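Local structure of viral structural protein 4 (Bombyx mori cytoplasmic polyhedrosis virus, 6TZ0) at residues 158-162 with 163-167; 212-215 with 216-220; 351-354 with 355-359. The protein binds GTP and probably works as a nucleotide-dependent partner of the viral RNA-dependent RNA polymerase during transcription inside the capsid. One frame throughout, in Å; residues are numbered along the deposited sequence.

Interaction 1 of 3, residues 158-162 with 163-167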
ATOM      1  N   ILE B 158       9.627 -31.262  23.609  1.00 26.88           N
ATOM      2  CA  ILE B 158      10.347 -30.020  23.362  1.00 26.88           C
ATOM      3  C   ILE B 158      10.767 -29.433  24.704  1.00 26.88           C
ATOM      4  O   ILE B 158       9.988 -29.445  25.661  1.00 26.88           O
ATOM      5  CB  ILE B 158       9.469 -29.007  22.595  1.00 26.88           C
ATOM      6  CG1 ILE B 158       8.901 -29.614  21.326  1.00 26.88           C
ATOM      7  CG2 ILE B 158      10.270 -27.817  22.145  1.00 26.88           C
ATOM      8  CD1 ILE B 158       7.843 -28.764  20.701  1.00 26.88           C
ATOM      9  N   PHE B 159      11.991 -28.917  24.780  1.00 29.64           N
ATOM     10  CA  PHE B 159      12.383 -28.098  25.919  1.00 29.64           C
ATOM     11  C   PHE B 159      11.896 -26.671  25.708  1.00 29.64           C
ATOM     12  O   PHE B 159      11.743 -26.210  24.577  1.00 29.64           O
ATOM     13  CB  PHE B 159      13.902 -28.079  26.113  1.00 29.64           C
ATOM     14  CG  PHE B 159      14.493 -29.374  26.597  1.00 29.64           C
ATOM     15  CD1 PHE B 159      13.698 -30.422  27.006  1.00 29.64           C
ATOM     16  CD2 PHE B 159      15.864 -29.512  26.693  1.00 29.64           C
ATOM     17  CE1 PHE B 159      14.258 -31.597  27.449  1.00 29.64           C
ATOM     18  CE2 PHE B 159      16.423 -30.682  27.148  1.00 29.64           C
ATOM     19  CZ  PHE B 159      15.618 -31.723  27.526  1.00 29.64           C
ATOM     20  N   ASP B 160      11.691 -25.946  26.805  1.00 32.31           N
ATOM     21  CA  ASP B 160      11.192 -24.578  26.729  1.00 32.31           C
ATOM     22  C   ASP B 160      12.332 -23.557  26.744  1.00 32.31           C
ATOM     23  O   ASP B 160      12.185 -22.450  27.269  1.00 32.31           O
ATOM     24  CB  ASP B 160      10.201 -24.318  27.865  1.00 32.31           C
ATOM     25  CG  ASP B 160       9.252 -23.172  27.573  1.00 32.31           C
ATOM     26  OD1 ASP B 160       9.335 -22.592  26.473  1.00 32.31           O
ATOM     27  OD2 ASP B 160       8.431 -22.843  28.452  1.00 32.31           O
ATOM     28  N   ASP B 161      13.479 -23.929  26.192  1.00 31.83           N
ATOM     29  CA  ASP B 161      14.644 -23.073  26.047  1.00 31.83           C
ATOM     30  C   ASP B 161      14.686 -22.536  24.622  1.00 31.83           C
ATOM     31  O   ASP B 161      14.190 -23.166  23.693  1.00 31.83           O
ATOM     32  CB  ASP B 161      15.912 -23.873  26.355  1.00 31.83           C
ATOM     33  CG  ASP B 161      17.126 -23.006  26.564  1.00 31.83           C
ATOM     34  OD1 ASP B 161      17.010 -21.766  26.515  1.00 31.83           O
ATOM     35  OD2 ASP B 161      18.213 -23.572  26.774  1.00 31.83           O
ATOM     36  N   GLU B 162      15.293 -21.363  24.452  1.00 32.17           N
ATOM     37  CA  GLU B 162      15.369 -20.774  23.117  1.00 32.17           C
ATOM     38  C   GLU B 162      16.504 -21.381  22.298  1.00 32.17           C
ATOM     39  O   GLU B 162      16.357 -21.595  21.088  1.00 32.17           O
ATOM     40  CB  GLU B 162      15.530 -19.258  23.221  1.00 32.17           C
ATOM     41  CG  GLU B 162      15.546 -18.534  21.887  1.00 32.17           C
ATOM     42  CD  GLU B 162      15.665 -17.031  22.032  1.00 32.17           C
ATOM     43  OE1 GLU B 162      15.695 -16.543  23.180  1.00 32.17           O
ATOM     44  OE2 GLU B 162      15.745 -16.337  20.998  1.00 32.17           O
ATOM     45  N   LYS B 163      17.636 -21.664  22.948  1.00 30.48           N
ATOM     46  CA  LYS B 163      18.753 -22.349  22.306  1.00 30.48           C
ATOM     47  C   LYS B 163      18.373 -23.757  21.867  1.00 30.48           C
ATOM     48  O   LYS B 163      18.892 -24.255  20.863  1.00 30.48           O
ATOM     49  CB  LYS B 163      19.938 -22.374  23.272  1.00 30.48           C
ATOM     50  CG  LYS B 163      21.211 -23.049  22.794  1.00 30.48           C
ATOM     51  CD  LYS B 163      21.863 -22.292  21.668  1.00 30.48           C
ATOM     52  CE  LYS B 163      23.280 -22.782  21.451  1.00 30.48           C
ATOM     53  NZ  LYS B 163      23.339 -24.204  21.038  1.00 30.48           N
ATOM     54  N   TYR B 164      17.454 -24.402  22.585  1.00 28.76           N
ATOM     55  CA  TYR B 164      16.943 -25.693  22.144  1.00 28.76           C
ATOM     56  C   TYR B 164      16.029 -25.536  20.935  1.00 28.76           C
ATOM     57  O   TYR B 164      16.079 -26.343  20.004  1.00 28.76           O
ATOM     58  CB  TYR B 164      16.197 -26.377  23.289  1.00 28.76           C
ATOM     59  CG  TYR B 164      15.817 -27.819  23.032  1.00 28.76           C
ATOM     60  CD1 TYR B 164      16.708 -28.847  23.291  1.00 28.76           C
ATOM     61  CD2 TYR B 164      14.571 -28.148  22.509  1.00 28.76           C
ATOM     62  CE1 TYR B 164      16.367 -30.155  23.054  1.00 28.76           C
ATOM     63  CE2 TYR B 164      14.231 -29.447  22.257  1.00 28.76           C
ATOM     64  CZ  TYR B 164      15.127 -30.448  22.532  1.00 28.76           C
ATOM     65  OH  TYR B 164      14.764 -31.749  22.289  1.00 28.76           O
ATOM     66  N   GLN B 165      15.174 -24.509  20.942  1.00 27.41           N
ATOM     67  CA  GLN B 165      14.187 -24.344  19.880  1.00 27.41           C
ATOM     68  C   GLN B 165      14.814 -23.868  18.582  1.00 27.41           C
ATOM     69  O   GLN B 165      14.250 -24.094  17.509  1.00 27.41           O
ATOM     70  CB  GLN B 165      13.097 -23.369  20.309  1.00 27.41           C
ATOM     71  CG  GLN B 165      12.138 -23.914  21.333  1.00 27.41           C
ATOM     72  CD  GLN B 165      11.163 -22.868  21.819  1.00 27.41           C
ATOM     73  OE1 GLN B 165      11.220 -21.712  21.406  1.00 27.41           O
ATOM     74  NE2 GLN B 165      10.274 -23.262  22.718  1.00 27.41           N
ATOM     75  N   SER B 166      15.959 -23.193  18.655  1.00 28.86           N
ATOM     76  CA  SER B 166      16.653 -22.811  17.435  1.00 28.86           C
ATOM     77  C   SER B 166      17.275 -24.004  16.728  1.00 28.86           C
ATOM     78  O   SER B 166      17.513 -23.937  15.520  1.00 28.86           O
ATOM     79  CB  SER B 166      17.736 -21.784  17.741  1.00 28.86           C
ATOM     80  OG  SER B 166      18.767 -22.366  18.509  1.00 28.86           O
ATOM     81  N   LEU B 167      17.539 -25.086  17.447  1.00 27.71           N
ATOM     82  CA  LEU B 167      18.212 -26.252  16.905  1.00 27.71           C
ATOM     83  C   LEU B 167      17.257 -27.357  16.496  1.00 27.71           C
ATOM     84  O   LEU B 167      17.715 -28.424  16.083  1.00 27.71           O
ATOM     85  CB  LEU B 167      19.213 -26.786  17.925  1.00 27.71           C
ATOM     86  CG  LEU B 167      20.347 -25.810  18.214  1.00 27.71           C
ATOM     87  CD1 LEU B 167      21.190 -26.292  19.363  1.00 27.71           C
ATOM     88  CD2 LEU B 167      21.193 -25.629  16.977  1.00 27.71           C
TER
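Q165 N donates to D161 O at 3.2 Å. S166 N donates to E162 O at 2.9 Å. These two bonds make the first turn of a short helix. D161 is its N-cap residue. The D161 carboxylate lies beside its own carbonyl carbon (chi1 -166°), and OD1 accepts a weak hydrogen bond from E162 N. OD2 is held from outside by Y16 OH. S166 OG donates a hydrogen bond to K163 O at 3.0 Å.

Packing follows behind the turn. F159 CB sits over one face of the Y164 ring, 3.8 Å from its centroid, in a CH-pi contact. The two rings meet obliquely, with planes 32° apart and F159 CD2 3.6 Å from Y164 CD1. I158 CG2 touches the same ring at CE2, at 4.3 Å. The tyrosine hydroxyl is bonded to Y13 OH.

The segment leads from strand 157-159 into helix 162-166. That strand pairs in parallel with strand 182-184, where F159 packs on I184. Y16 meets the F159 ring, next to helix 10-15. I158 and Q165 pack on Y583 of the RNA-dependent RNA polymerase chain.

Interaction 2 of 3, residues 212-215 with 216-220; sequences NLAA and PQKYN
Y219 reaches back across the loop to N212. Its hydroxyl donates to N212 O at 2.8 Å, in the plane of that carbonyl and on a lone pair. N212 OD1 lies equally near the hydroxyl, at 2.8 Å. The phenol oxygen faces both oxygens of N212, main-chain and side-chain, from one side. The amide plane of N212 and the Y219 ring plane stand 71° apart, and the two side chains cross rather than stack.

The second polar link is in the backbone. K218 N donates to A215 O at 3.2 Å, with an N-H...O angle of 158°. This bond closes a type I beta turn from A215 to K218, with P216 and Q217 at its two central positions.

Side-chain contacts line the turn. A214 CB meets the aliphatic part of K218, 3.8 Å from CD. The lysine chain is extended as far as CE and bends only at its end. A215 CB touches P216 CD at 3.6 Å. Q217 bends at chi2 (86°), which brings OE1 back to 3.5 Å from A215 CB.

Several neighbours position these groups. N212 ND2 donates to E207 O, and N212 N is bonded to T209 OG1. These bonds hold both ends of the asparagine that faces Y219. A214 O accepts from Y245 OH. P216, which is buried, packs on Y245 and Y248.

The whole turn lies at the surface, in the loop between strand 204-208 and strand 226-230. The Y219 ring meets F206 on strand 204-208. L213 packs on T232, just after strand 226-230, and on Y243, just after helix 236-242.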
ATOM      1  N   ASN B 212      26.117 -31.944  52.593  1.00 36.77           N
ATOM      2  CA  ASN B 212      25.699 -33.214  52.020  1.00 36.77           C
ATOM      3  C   ASN B 212      26.857 -34.189  51.880  1.00 36.77           C
ATOM      4  O   ASN B 212      26.626 -35.397  51.773  1.00 36.77           O
ATOM      5  CB  ASN B 212      25.095 -32.948  50.639  1.00 36.77           C
ATOM      6  CG  ASN B 212      24.236 -34.074  50.131  1.00 36.77           C
ATOM      7  OD1 ASN B 212      23.964 -35.039  50.836  1.00 36.77           O
ATOM      8  ND2 ASN B 212      23.809 -33.961  48.882  1.00 36.77           N
ATOM      9  N   LEU B 213      28.085 -33.688  51.911  1.00 35.47           N
ATOM     10  CA  LEU B 213      29.235 -34.387  51.350  1.00 35.47           C
ATOM     11  C   LEU B 213      29.647 -35.604  52.167  1.00 35.47           C
ATOM     12  O   LEU B 213      30.001 -35.490  53.343  1.00 35.47           O
ATOM     13  CB  LEU B 213      30.388 -33.403  51.206  1.00 35.47           C
ATOM     14  CG  LEU B 213      31.769 -33.924  50.863  1.00 35.47           C
ATOM     15  CD1 LEU B 213      32.361 -33.085  49.803  1.00 35.47           C
ATOM     16  CD2 LEU B 213      32.574 -33.709  52.110  1.00 35.47           C
ATOM     17  N   ALA B 214      29.625 -36.762  51.515  1.00 34.71           N
ATOM     18  CA  ALA B 214      30.106 -38.015  52.077  1.00 34.71           C
ATOM     19  C   ALA B 214      30.446 -38.945  50.921  1.00 34.71           C
ATOM     20  O   ALA B 214      30.329 -38.576  49.750  1.00 34.71           O
ATOM     21  CB  ALA B 214      29.069 -38.641  53.010  1.00 34.71           C
ATOM     22  N   ALA B 215      30.880 -40.153  51.264  1.00 34.15           N
ATOM     23  CA  ALA B 215      31.136 -41.191  50.281  1.00 34.15           C
ATOM     24  C   ALA B 215      29.825 -41.622  49.622  1.00 34.15           C
ATOM     25  O   ALA B 215      28.764 -41.532  50.240  1.00 34.15           O
ATOM     26  CB  ALA B 215      31.809 -42.382  50.959  1.00 34.15           C
ATOM     27  N   PRO B 216      29.861 -42.086  48.366  1.00 33.91           N
ATOM     28  CA  PRO B 216      28.606 -42.445  47.688  1.00 33.91           C
ATOM     29  C   PRO B 216      27.953 -43.707  48.211  1.00 33.91           C
ATOM     30  O   PRO B 216      26.802 -43.967  47.849  1.00 33.91           O
ATOM     31  CB  PRO B 216      29.036 -42.622  46.231  1.00 33.91           C
ATOM     32  CG  PRO B 216      30.441 -42.989  46.307  1.00 33.91           C
ATOM     33  CD  PRO B 216      31.007 -42.236  47.456  1.00 33.91           C
ATOM     34  N   GLN B 217      28.638 -44.496  49.039  1.00 35.53           N
ATOM     35  CA  GLN B 217      28.017 -45.659  49.654  1.00 35.53           C
ATOM     36  C   GLN B 217      27.059 -45.284  50.770  1.00 35.53           C
ATOM     37  O   GLN B 217      26.253 -46.124  51.178  1.00 35.53           O
ATOM     38  CB  GLN B 217      29.075 -46.612  50.208  1.00 35.53           C
ATOM     39  CG  GLN B 217      29.928 -47.288  49.156  1.00 35.53           C
ATOM     40  CD  GLN B 217      31.121 -46.457  48.751  1.00 35.53           C
ATOM     41  OE1 GLN B 217      31.520 -45.541  49.465  1.00 35.53           O
ATOM     42  NE2 GLN B 217      31.696 -46.768  47.599  1.00 35.53           N
ATOM     43  N   LYS B 218      27.137 -44.052  51.281  1.00 33.41           N
ATOM     44  CA  LYS B 218      26.193 -43.616  52.302  1.00 33.41           C
ATOM     45  C   LYS B 218      24.796 -43.458  51.724  1.00 33.41           C
ATOM     46  O   LYS B 218      23.802 -43.703  52.415  1.00 33.41           O
ATOM     47  CB  LYS B 218      26.669 -42.308  52.929  1.00 33.41           C
ATOM     48  CG  LYS B 218      25.833 -41.850  54.102  1.00 33.41           C
ATOM     49  CD  LYS B 218      26.422 -40.650  54.778  1.00 33.41           C
ATOM     50  CE  LYS B 218      25.493 -40.138  55.850  1.00 33.41           C
ATOM     51  NZ  LYS B 218      25.349 -41.102  56.965  1.00 33.41           N
ATOM     52  N   TYR B 219      24.704 -43.079  50.466  1.00 34.22           N
ATOM     53  CA  TYR B 219      23.438 -43.010  49.767  1.00 34.22           C
ATOM     54  C   TYR B 219      23.355 -44.227  48.852  1.00 34.22           C
ATOM     55  O   TYR B 219      24.292 -45.016  48.743  1.00 34.22           O
ATOM     56  CB  TYR B 219      23.345 -41.689  49.006  1.00 34.22           C
ATOM     57  CG  TYR B 219      23.660 -40.504  49.887  1.00 34.22           C
ATOM     58  CD1 TYR B 219      22.720 -39.989  50.765  1.00 34.22           C
ATOM     59  CD2 TYR B 219      24.923 -39.915  49.860  1.00 34.22           C
ATOM     60  CE1 TYR B 219      23.024 -38.915  51.579  1.00 34.22           C
ATOM     61  CE2 TYR B 219      25.231 -38.849  50.670  1.00 34.22           C
ATOM     62  CZ  TYR B 219      24.281 -38.357  51.528  1.00 34.22           C
ATOM     63  OH  TYR B 219      24.589 -37.289  52.329  1.00 34.22           O
ATOM     64  N   ASN B 220      22.225 -44.400  48.184  1.00 38.48           N
ATOM     65  CA  ASN B 220      22.102 -45.537  47.274  1.00 38.48           C
ATOM     66  C   ASN B 220      22.537 -45.166  45.863  1.00 38.48           C
ATOM     67  O   ASN B 220      21.803 -45.347  44.896  1.00 38.48           O
ATOM     68  CB  ASN B 220      20.675 -46.067  47.285  1.00 38.48           C
ATOM     69  CG  ASN B 220      20.360 -46.866  48.530  1.00 38.48           C
ATOM     70  OD1 ASN B 220      21.162 -47.686  48.966  1.00 38.48           O
ATOM     71  ND2 ASN B 220      19.191 -46.628  49.110  1.00 38.48           N
TER

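Interaction 3 of 3, residues 351-354 with 355-359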
ATOM      1  N   VAL B 351      21.507   3.806  21.152  1.00 25.24           N
ATOM      2  CA  VAL B 351      21.323   2.943  22.312  1.00 25.24           C
ATOM      3  C   VAL B 351      20.526   3.713  23.352  1.00 25.24           C
ATOM      4  O   VAL B 351      21.009   4.713  23.894  1.00 25.24           O
ATOM      5  CB  VAL B 351      22.660   2.475  22.894  1.00 25.24           C
ATOM      6  CG1 VAL B 351      22.424   1.645  24.133  1.00 25.24           C
ATOM      7  CG2 VAL B 351      23.431   1.688  21.869  1.00 25.24           C
ATOM      8  N   TYR B 352      19.315   3.251  23.640  1.00 26.04           N
ATOM      9  CA  TYR B 352      18.502   3.828  24.697  1.00 26.04           C
ATOM     10  C   TYR B 352      18.672   3.041  25.987  1.00 26.04           C
ATOM     11  O   TYR B 352      18.833   1.820  25.974  1.00 26.04           O
ATOM     12  CB  TYR B 352      17.024   3.846  24.328  1.00 26.04           C
ATOM     13  CG  TYR B 352      16.686   4.760  23.191  1.00 26.04           C
ATOM     14  CD1 TYR B 352      16.702   6.127  23.362  1.00 26.04           C
ATOM     15  CD2 TYR B 352      16.297   4.254  21.963  1.00 26.04           C
ATOM     16  CE1 TYR B 352      16.388   6.969  22.335  1.00 26.04           C
ATOM     17  CE2 TYR B 352      15.966   5.089  20.932  1.00 26.04           C
ATOM     18  CZ  TYR B 352      16.016   6.449  21.126  1.00 26.04           C
ATOM     19  OH  TYR B 352      15.690   7.302  20.108  1.00 26.04           O
ATOM     20  N   ALA B 353      18.617   3.756  27.102  1.00 26.65           N
ATOM     21  CA  ALA B 353      18.744   3.139  28.412  1.00 26.65           C
ATOM     22  C   ALA B 353      18.083   4.039  29.437  1.00 26.65           C
ATOM     23  O   ALA B 353      17.907   5.238  29.213  1.00 26.65           O
ATOM     24  CB  ALA B 353      20.206   2.897  28.782  1.00 26.65           C
ATOM     25  N   GLU B 354      17.717   3.444  30.567  1.00 31.79           N
ATOM     26  CA  GLU B 354      17.208   4.240  31.669  1.00 31.79           C
ATOM     27  C   GLU B 354      18.337   5.022  32.321  1.00 31.79           C
ATOM     28  O   GLU B 354      19.490   4.592  32.356  1.00 31.79           O
ATOM     29  CB  GLU B 354      16.509   3.370  32.712  1.00 31.79           C
ATOM     30  CG  GLU B 354      15.159   2.827  32.284  1.00 31.79           C
ATOM     31  CD  GLU B 354      14.472   2.048  33.386  1.00 31.79           C
ATOM     32  OE1 GLU B 354      15.094   1.840  34.445  1.00 31.79           O
ATOM     33  OE2 GLU B 354      13.308   1.644  33.200  1.00 31.79           O
ATOM     34  N   LYS B 355      17.983   6.188  32.830  1.00 32.98           N
ATOM     35  CA  LYS B 355      18.924   7.104  33.455  1.00 32.98           C
ATOM     36  C   LYS B 355      19.345   6.522  34.795  1.00 32.98           C
ATOM     37  O   LYS B 355      18.602   6.585  35.774  1.00 32.98           O
ATOM     38  CB  LYS B 355      18.264   8.466  33.607  1.00 32.98           C
ATOM     39  CG  LYS B 355      19.168   9.553  34.081  1.00 32.98           C
ATOM     40  CD  LYS B 355      18.461  10.876  34.039  1.00 32.98           C
ATOM     41  CE  LYS B 355      19.350  11.948  34.590  1.00 32.98           C
ATOM     42  NZ  LYS B 355      20.567  12.087  33.752  1.00 32.98           N
ATOM     43  N   GLY B 356      20.534   5.932  34.839  1.00 32.40           N
ATOM     44  CA  GLY B 356      21.012   5.305  36.052  1.00 32.40           C
ATOM     45  C   GLY B 356      21.528   3.904  35.825  1.00 32.40           C
ATOM     46  O   GLY B 356      21.898   3.211  36.773  1.00 32.40           O
ATOM     47  N   ALA B 357      21.579   3.487  34.561  1.00 31.94           N
ATOM     48  CA  ALA B 357      21.936   2.122  34.207  1.00 31.94           C
ATOM     49  C   ALA B 357      23.436   1.900  34.091  1.00 31.94           C
ATOM     50  O   ALA B 357      23.865   0.747  34.015  1.00 31.94           O
ATOM     51  CB  ALA B 357      21.261   1.735  32.892  1.00 31.94           C
ATOM     52  N   GLY B 358      24.237   2.959  34.086  1.00 31.21           N
ATOM     53  CA  GLY B 358      25.667   2.814  33.916  1.00 31.21           C
ATOM     54  C   GLY B 358      26.020   2.452  32.491  1.00 31.21           C
ATOM     55  O   GLY B 358      26.849   1.572  32.252  1.00 31.21           O
ATOM     56  N   LYS B 359      25.393   3.132  31.535  1.00 31.86           N
ATOM     57  CA  LYS B 359      25.522   2.771  30.132  1.00 31.86           C
ATOM     58  C   LYS B 359      26.726   3.401  29.448  1.00 31.86           C
ATOM     59  O   LYS B 359      27.212   2.844  28.456  1.00 31.86           O
ATOM     60  CB  LYS B 359      24.240   3.122  29.362  1.00 31.86           C
ATOM     61  CG  LYS B 359      23.926   4.600  29.129  1.00 31.86           C
ATOM     62  CD  LYS B 359      23.196   5.246  30.299  1.00 31.86           C
ATOM     63  CE  LYS B 359      22.593   6.579  29.906  1.00 31.86           C
ATOM     64  NZ  LYS B 359      21.985   7.265  31.073  1.00 31.86           N
TER
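A357 N donates to E354 O at 3.2 Å. This is the hydrogen bond between the two segments, and it is bent, with an N-H...O angle of 137°. The bond closes the chain round K355 and G356. A357 CB comes 3.4 Å from the same E354 O.

The charged side chains have different neighbours. The E354 chain is extended and leads away from the loop. Its OE1 is bonded to T513 OG1, with a long, weak ion pair to R531. K355 packs on Q527, L530 and Y534 of helix 524-537 and touches D384. K359 NZ lies 3.9 Å from E354 O. The K359 chain bends at chi2 (-85°), folding back over the loop toward that carbonyl.

The apolar contacts centre on A353 CB. It lies 4.1 Å from K359 CB and 4.4 Å from A357 CB, and CG and CD of K359 are also near it. A353 and K359 both pack on L507 of strand 504-507.

Two glycines suit the backbone here. G356 has a positive phi that leaves no room beside the K355 carbonyl, and G358 has a phi of 73°.

K355, G356, G358 and K359 bind GTP in a structure of this protein, though no GTP is bound to this chain. The loop runs from strand 347-353 of a parallel sheet into helix 359-374. Sequence, topology and these GTP contacts fit a P-loop (Walker A).

The three contacts follow one another along the chain without nesting or crossing. Interaction 1 comes first. It closes the turn from strand 157-159 into helix 162-166, beside the polymerase chain. Interaction 2 closes a turn within the loop between strands 204-208 and 226-230, its centre about 38 Å from that of the chain. Interaction 3 closes the loop from strand 347-353, of the five-stranded parallel sheet, to helix 359-374. Interactions 1 and 3 have centres about 30 Å apart, and interactions 2 and 3 about 49 Å. In both pairs the members lie on opposite sides of the chain's centre. None of the three touches another. Each ties together neighbouring elements of its own region, and only 351-359 holds GTP-binding residues.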